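Long-range contact in putative alpha-galactosidase/melibiase (Bacteroides fragilis, PDB 4OGZ), which probably hydrolyses terminal, non-reducing alpha-D-galactose residues from alpha-D-galactosides, as a glycoside hydrolase family 27 enzyme: residues A[217-222]-A[249-254]. Sequence-based numbering, arbitrary orientation.
Sequences LKYDYC and IVFSIC
Leu217, Tyr219, Val250, Ser252 and Cys254 exchange the backbone bonds that pair strands 216-220 and 250-254 in parallel, neighbours in the TIM barrel of this GH27 enzyme. The bonds start short, with Leu217 N to Val250 O at 2.7 Å and nearly straight (175°), followed by Ser252 N to Leu217 O and Tyr219 N to Ser252 O. Towards the C-terminal ends the pairing slackens, and Cys254 N to Tyr219 O is weak at 3.1 Å; this carbonyl also accepts a bond from Tyr235 OH of helix 228-244.

On the face turned to that helix, Phe251 brings its ring edge to Tyr219, with Phe251 CE1 3.7 Å from Tyr219 CB. Ile253 CG1 sits over one face of the phenyl ring. Met238 and Leu242 pack on Tyr219 and Phe251 respectively, joining helix to strands in the beta-alpha-beta unit.

The opposite face, inside the barrel, carries Lys218, Ser252, Asp220 and Cys254. Lys218 CG passes 3.7 Å from Ser252 OG; anti to the backbone N (chi1 179°), it starts an extended chain that carries Lys218 CE to 4.0 Å from Cys254 SG and NZ into a salt bridge with Asp142. Beyond Asp220 in the chain, Cys222 forms a disulfide with Cys192.

Each Asp220 oxygen accepts one bond, OD1 from Tyr221 N at 2.9 Å and OD2 from Tyr184 OH, yet Asp220 OD1 also lies 3.1 Å from Cys254 O, two acceptors with no bond between them. This polar cluster lies near the C-terminal strand ends, where TIM-barrel enzymes have their active sites, as is probable here.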
loop_
_atom_site.group_PDB
_atom_site.type_symbol
_atom_site.label_atom_id
_atom_site.label_comp_id
_atom_site.label_asym_id
_atom_site.label_seq_id
_atom_site.Cartn_x
_atom_site.Cartn_y
_atom_site.Cartn_z
ATOM N N LEU A 217 -0.171 12.669 0.899
ATOM C CA LEU A 217 -1.251 13.372 0.254
ATOM C C LEU A 217 -1.713 12.642 -1.005
ATOM O O LEU A 217 -0.951 12.450 -1.933
ATOM C CB LEU A 217 -0.859 14.802 -0.112
ATOM C CG LEU A 217 -1.942 15.582 -0.853
ATOM C CD1 LEU A 217 -3.117 15.906 0.043
ATOM C CD2 LEU A 217 -1.385 16.865 -1.429
ATOM N N LYS A 218 -2.998 12.298 -1.019
ATOM C CA LYS A 218 -3.672 11.831 -2.196
ATOM C C LYS A 218 -4.239 13.073 -2.838
ATOM O O LYS A 218 -4.901 13.883 -2.170
ATOM C CB LYS A 218 -4.739 10.800 -1.795
ATOM C CG LYS A 218 -5.557 10.227 -2.939
ATOM C CD LYS A 218 -6.621 9.281 -2.432
ATOM C CE LYS A 218 -7.636 8.975 -3.532
ATOM N NZ LYS A 218 -8.699 7.985 -3.091
ATOM N N TYR A 219 -3.955 13.272 -4.117
ATOM C CA TYR A 219 -4.321 14.520 -4.802
ATOM C C TYR A 219 -5.214 14.194 -6.016
ATOM O O TYR A 219 -4.778 13.709 -7.053
ATOM C CB TYR A 219 -3.059 15.300 -5.148
ATOM C CG TYR A 219 -3.230 16.809 -5.352
ATOM C CD1 TYR A 219 -3.938 17.576 -4.452
ATOM C CD2 TYR A 219 -2.613 17.451 -6.414
ATOM C CE1 TYR A 219 -4.046 18.938 -4.600
ATOM C CE2 TYR A 219 -2.690 18.829 -6.572
ATOM C CZ TYR A 219 -3.408 19.580 -5.671
ATOM O OH TYR A 219 -3.506 20.944 -5.843
ATOM N N ASP A 220 -6.523 14.435 -5.849
ATOM C CA ASP A 220 -7.523 14.060 -6.846
ATOM C C ASP A 220 -7.655 15.135 -7.942
ATOM O O ASP A 220 -7.097 16.211 -7.838
ATOM C CB ASP A 220 -8.883 13.828 -6.163
ATOM C CG ASP A 220 -9.663 12.694 -6.763
ATOM O OD1 ASP A 220 -9.460 12.340 -7.956
ATOM O OD2 ASP A 220 -10.501 12.142 -6.014
ATOM N N TYR A 221 -8.390 14.815 -8.996
ATOM C CA TYR A 221 -8.456 15.666 -10.180
ATOM C C TYR A 221 -9.901 16.021 -10.588
ATOM O O TYR A 221 -10.126 16.456 -11.721
ATOM C CB TYR A 221 -7.647 15.022 -11.353
ATOM C CG TYR A 221 -7.179 16.040 -12.357
ATOM C CD1 TYR A 221 -6.302 17.040 -11.981
ATOM C CD2 TYR A 221 -7.637 16.052 -13.671
ATOM C CE1 TYR A 221 -5.895 18.025 -12.864
ATOM C CE2 TYR A 221 -7.226 17.035 -14.561
ATOM C CZ TYR A 221 -6.325 18.002 -14.135
ATOM O OH TYR A 221 -5.875 19.017 -14.956
ATOM N N CYS A 222 -10.883 15.831 -9.716
ATOM C CA CYS A 222 -12.241 16.285 -10.042
ATOM C C CYS A 222 -12.257 17.752 -10.288
ATOM O O CYS A 222 -11.475 18.487 -9.686
ATOM C CB CYS A 222 -13.223 15.996 -8.929
ATOM S SG CYS A 222 -13.702 14.290 -9.036
ATOM N N ILE A 249 6.761 13.972 2.608
ATOM C CA ILE A 249 5.346 13.667 2.328
ATOM C C ILE A 249 5.204 12.915 1.030
ATOM O O ILE A 249 5.683 13.361 -0.041
ATOM C CB ILE A 249 4.482 14.916 2.289
ATOM C CG1 ILE A 249 4.573 15.662 3.624
ATOM C CG2 ILE A 249 3.027 14.554 2.055
ATOM C CD1 ILE A 249 3.986 17.060 3.607
ATOM N N VAL A 250 4.572 11.755 1.127
ATOM C CA VAL A 250 4.262 10.929 -0.027
ATOM C C VAL A 250 3.225 11.638 -0.883
ATOM O O VAL A 250 2.195 12.153 -0.385
ATOM C CB VAL A 250 3.764 9.519 0.392
ATOM C CG1 VAL A 250 3.232 8.730 -0.793
ATOM C CG2 VAL A 250 4.877 8.748 1.083
ATOM N N PHE A 251 3.457 11.630 -2.184
ATOM C CA PHE A 251 2.573 12.305 -3.126
ATOM C C PHE A 251 1.866 11.248 -3.982
ATOM O O PHE A 251 2.487 10.625 -4.833
ATOM C CB PHE A 251 3.391 13.283 -3.961
ATOM C CG PHE A 251 2.578 14.212 -4.822
ATOM C CD1 PHE A 251 1.298 14.575 -4.495
ATOM C CD2 PHE A 251 3.163 14.796 -5.920
ATOM C CE1 PHE A 251 0.612 15.478 -5.269
ATOM C CE2 PHE A 251 2.488 15.720 -6.701
ATOM C CZ PHE A 251 1.199 16.048 -6.382
ATOM N N SER A 252 0.584 11.004 -3.673
ATOM C CA SER A 252 -0.242 10.034 -4.386
ATOM C C SER A 252 -1.054 10.823 -5.385
ATOM O O SER A 252 -1.897 11.659 -5.013
ATOM C CB SER A 252 -1.130 9.236 -3.418
ATOM O OG SER A 252 -2.334 8.660 -3.987
ATOM N N ILE A 253 -0.817 10.526 -6.655
ATOM C CA ILE A 253 -1.440 11.196 -7.766
ATOM C C ILE A 253 -2.686 10.405 -8.171
ATOM O O ILE A 253 -2.663 9.196 -8.303
ATOM C CB ILE A 253 -0.435 11.332 -8.900
ATOM C CG1 ILE A 253 0.712 12.275 -8.403
ATOM C CG2 ILE A 253 -1.062 11.845 -10.186
ATOM C CD1 ILE A 253 1.609 12.777 -9.504
ATOM N N CYS A 254 -3.770 11.131 -8.360
ATOM C CA CYS A 254 -5.073 10.507 -8.575
ATOM C C CYS A 254 -5.835 11.277 -9.650
ATOM O O CYS A 254 -6.671 12.173 -9.350
ATOM C CB CYS A 254 -5.830 10.423 -7.250
ATOM S SG CYS A 254 -7.424 9.576 -7.459
#